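Local atomic coordinates of RNase NGR3 (Nicotiana glutinosa, PDB entry 1VD3), a protein that probably cleaves RNA as a ribonuclease of the T2 family, and binds uridine 2'-phosphate in its nucleotide pocket. Residues Phe10-Gln15 / Gly44-Tyr49. Sequence-based numbering, arbitrary orientation.
Sequences FFYFVQ and GLWPNY. With U2P (phosphoric acid mono-[2-(2,4-dioxo-3,4-dihydro-2H-pyrimidin-1-yl)-4-hydroxy-5-hydroxymethyl-tetrahydro-furan-3-yl] ester), chain B.
Val14 presses CG2 against one face of the Trp46 indole, 3.5 Å from the centroid of the six-membered ring and 9° off its normal, a CH-pi contact. On the opposite face lies the uracil of U2P, with N3 3.5 Å from Trp46 CE3. The indole is set between them by its first torsion, CG anti to the carbonyl carbon (chi1 -46°), while NE1 is hydrogen-bonded to Glu97. Gly44 contributes, since a CB there would clash with NE1. Further along the same sheet face, Asn48 lays CB over a face of the Phe10 ring, and Phe10 CE1 in turn sits 3.7 Å above the centre of the Tyr12 ring; Tyr12 OH is hydrogen-bonded to the Ile192 carbonyl. On the other sheet face, Phe11 rests CD2 on Leu45 CG at 3.6 Å and CE2 on Pro47 CG at 3.7 Å. Six backbone hydrogen bonds join these antiparallel strands, the straightest from Trp46 N to Tyr12 O (2.8 Å, 176°). An alanine at Trp46 would probably leave the uracil without the indole face it lies over and Glu97 without its N-H partner. The Phe11, Phe13, Leu45 face packs partly on helix 109-123, whereas the Tyr12, Trp46, Asn48 face lines the nucleotide pocket.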
loop_
_atom_site.group_PDB
_atom_site.type_symbol
_atom_site.label_atom_id
_atom_site.label_comp_id
_atom_site.label_asym_id
_atom_site.label_seq_id
_atom_site.Cartn_x
_atom_site.Cartn_y
_atom_site.Cartn_z
ATOM N N PHE A 10 5.890 11.486 10.219
ATOM C CA PHE A 10 5.383 11.371 8.856
ATOM C C PHE A 10 4.590 10.076 8.701
ATOM O O PHE A 10 4.514 9.269 9.631
ATOM C CB PHE A 10 6.557 11.354 7.873
ATOM C CG PHE A 10 7.450 10.148 8.028
ATOM C CD1 PHE A 10 7.227 8.997 7.279
ATOM C CD2 PHE A 10 8.487 10.151 8.957
ATOM C CE1 PHE A 10 8.021 7.865 7.454
ATOM C CE2 PHE A 10 9.287 9.023 9.141
ATOM C CZ PHE A 10 9.054 7.878 8.387
ATOM N N PHE A 11 4.005 9.890 7.521
ATOM C CA PHE A 11 3.252 8.679 7.215
ATOM C C PHE A 11 3.954 7.877 6.147
ATOM O O PHE A 11 4.506 8.436 5.205
ATOM C CB PHE A 11 1.883 8.963 6.585
ATOM C CG PHE A 11 0.868 9.545 7.504
ATOM C CD1 PHE A 11 0.648 10.918 7.529
ATOM C CD2 PHE A 11 0.048 8.715 8.262
ATOM C CE1 PHE A 11 -0.385 11.460 8.288
ATOM C CE2 PHE A 11 -0.989 9.249 9.028
ATOM C CZ PHE A 11 -1.207 10.624 9.039
ATOM N N TYR A 12 3.906 6.561 6.283
ATOM C CA TYR A 12 4.399 5.698 5.231
ATOM C C TYR A 12 3.063 5.365 4.558
ATOM O O TYR A 12 2.135 4.925 5.239
ATOM C CB TYR A 12 4.979 4.403 5.790
ATOM C CG TYR A 12 6.470 4.415 5.989
ATOM C CD1 TYR A 12 7.042 3.836 7.123
ATOM C CD2 TYR A 12 7.316 4.973 5.031
ATOM C CE1 TYR A 12 8.419 3.812 7.293
ATOM C CE2 TYR A 12 8.696 4.952 5.195
ATOM C CZ TYR A 12 9.237 4.369 6.329
ATOM O OH TYR A 12 10.605 4.343 6.495
ATOM N N PHE A 13 2.931 5.630 3.263
ATOM C CA PHE A 13 1.708 5.262 2.559
ATOM C C PHE A 13 2.146 4.020 1.791
ATOM O O PHE A 13 2.998 4.089 0.896
ATOM C CB PHE A 13 1.229 6.365 1.606
ATOM C CG PHE A 13 0.043 5.958 0.766
ATOM C CD1 PHE A 13 -1.101 5.425 1.363
ATOM C CD2 PHE A 13 0.072 6.095 -0.617
ATOM C CE1 PHE A 13 -2.194 5.035 0.595
ATOM C CE2 PHE A 13 -1.019 5.708 -1.397
ATOM C CZ PHE A 13 -2.153 5.176 -0.789
ATOM N N VAL A 14 1.580 2.883 2.175
ATOM C CA VAL A 14 1.946 1.600 1.601
ATOM C C VAL A 14 0.895 1.002 0.679
ATOM O O VAL A 14 -0.252 0.781 1.076
ATOM C CB VAL A 14 2.245 0.575 2.727
ATOM C CG1 VAL A 14 2.913 -0.667 2.149
ATOM C CG2 VAL A 14 3.115 1.225 3.813
ATOM N N GLN A 15 1.307 0.741 -0.554
ATOM C CA GLN A 15 0.436 0.143 -1.545
ATOM C C GLN A 15 1.059 -1.187 -1.924
ATOM O O GLN A 15 2.260 -1.398 -1.738
ATOM C CB GLN A 15 0.350 1.026 -2.790
ATOM C CG GLN A 15 -0.279 2.387 -2.541
ATOM C CD GLN A 15 -0.350 3.221 -3.802
ATOM O OE1 GLN A 15 -1.162 2.957 -4.690
ATOM N NE2 GLN A 15 0.514 4.226 -3.893
ATOM N N GLY A 44 -1.920 0.200 3.640
ATOM C CA GLY A 44 -2.210 1.062 4.774
ATOM C C GLY A 44 -1.514 2.410 4.777
ATOM O O GLY A 44 -0.622 2.662 3.975
ATOM N N LEU A 45 -1.954 3.283 5.678
ATOM C CA LEU A 45 -1.377 4.620 5.850
ATOM C C LEU A 45 -0.864 4.573 7.291
ATOM O O LEU A 45 -1.658 4.549 8.235
ATOM C CB LEU A 45 -2.466 5.685 5.693
ATOM C CG LEU A 45 -2.060 7.153 5.844
ATOM C CD1 LEU A 45 -0.933 7.497 4.878
ATOM C CD2 LEU A 45 -3.279 8.029 5.589
ATOM N N TRP A 46 0.457 4.556 7.452
ATOM C CA TRP A 46 1.061 4.413 8.772
ATOM C C TRP A 46 1.827 5.574 9.395
ATOM O O TRP A 46 2.818 6.039 8.840
ATOM C CB TRP A 46 2.028 3.222 8.790
ATOM C CG TRP A 46 1.565 1.941 8.168
ATOM C CD1 TRP A 46 0.288 1.457 8.100
ATOM C CD2 TRP A 46 2.408 0.920 7.618
ATOM N NE1 TRP A 46 0.288 0.191 7.547
ATOM C CE2 TRP A 46 1.577 -0.158 7.242
ATOM C CE3 TRP A 46 3.791 0.815 7.410
ATOM C CZ2 TRP A 46 2.084 -1.329 6.666
ATOM C CZ3 TRP A 46 4.296 -0.356 6.836
ATOM C CH2 TRP A 46 3.444 -1.407 6.473
ATOM N N PRO A 47 1.379 6.045 10.568
ATOM C CA PRO A 47 2.071 7.142 11.251
ATOM C C PRO A 47 3.425 6.543 11.661
ATOM O O PRO A 47 3.469 5.417 12.160
ATOM C CB PRO A 47 1.178 7.409 12.457
ATOM C CG PRO A 47 -0.196 7.059 11.943
ATOM C CD PRO A 47 0.065 5.783 11.180
ATOM N N ASN A 48 4.516 7.272 11.448
ATOM C CA ASN A 48 5.849 6.758 11.778
ATOM C C ASN A 48 6.747 7.827 12.407
ATOM O O ASN A 48 6.453 9.024 12.332
ATOM C CB ASN A 48 6.514 6.226 10.499
ATOM C CG ASN A 48 7.535 5.132 10.766
ATOM O OD1 ASN A 48 8.648 5.396 11.226
ATOM N ND2 ASN A 48 7.159 3.890 10.472
ATOM N N TYR A 49 7.838 7.379 13.028
ATOM C CA TYR A 49 8.824 8.270 13.644
ATOM C C TYR A 49 10.069 8.244 12.766
ATOM O O TYR A 49 10.331 7.261 12.079
ATOM C CB TYR A 49 9.225 7.772 15.035
ATOM C CG TYR A 49 8.132 7.786 16.072
ATOM C CD1 TYR A 49 8.015 6.743 16.989
ATOM C CD2 TYR A 49 7.244 8.858 16.174
ATOM C CE1 TYR A 49 7.048 6.763 17.984
ATOM C CE2 TYR A 49 6.270 8.890 17.170
ATOM C CZ TYR A 49 6.179 7.836 18.072
ATOM O OH TYR A 49 5.221 7.853 19.056
HETATM O "O5'" U2P B . 5.866 -7.013 7.187
HETATM C "C5'" U2P B . 5.872 -6.208 8.392
HETATM C "C4'" U2P B . 4.431 -5.928 8.842
HETATM O "O4'" U2P B . 4.455 -5.069 10.077
HETATM C "C1'" U2P B . 3.758 -3.723 9.969
HETATM N N1 U2P B . 4.640 -2.482 10.101
HETATM C C6 U2P B . 5.873 -2.605 9.509
HETATM C C5 U2P B . 6.735 -1.494 9.314
HETATM C C4 U2P B . 6.292 -0.174 9.815
HETATM O O4 U2P B . 6.925 0.855 9.600
HETATM N N3 U2P B . 5.071 -0.172 10.562
HETATM C C2 U2P B . 4.214 -1.280 10.764
HETATM O O2 U2P B . 3.218 -1.167 11.448
HETATM C "C2'" U2P B . 2.876 -3.985 8.729
HETATM O "O2'" U2P B . 1.629 -4.665 9.064
HETATM P P U2P B . 0.329 -4.024 9.676
HETATM O O1P U2P B . -0.870 -4.625 10.204
HETATM O O2P U2P B . 0.700 -2.764 10.390
HETATM O O3P U2P B . -0.294 -3.515 8.466
HETATM C "C3'" U2P B . 3.694 -4.969 7.876
HETATM O "O3'" U2P B . 2.757 -5.727 7.024
#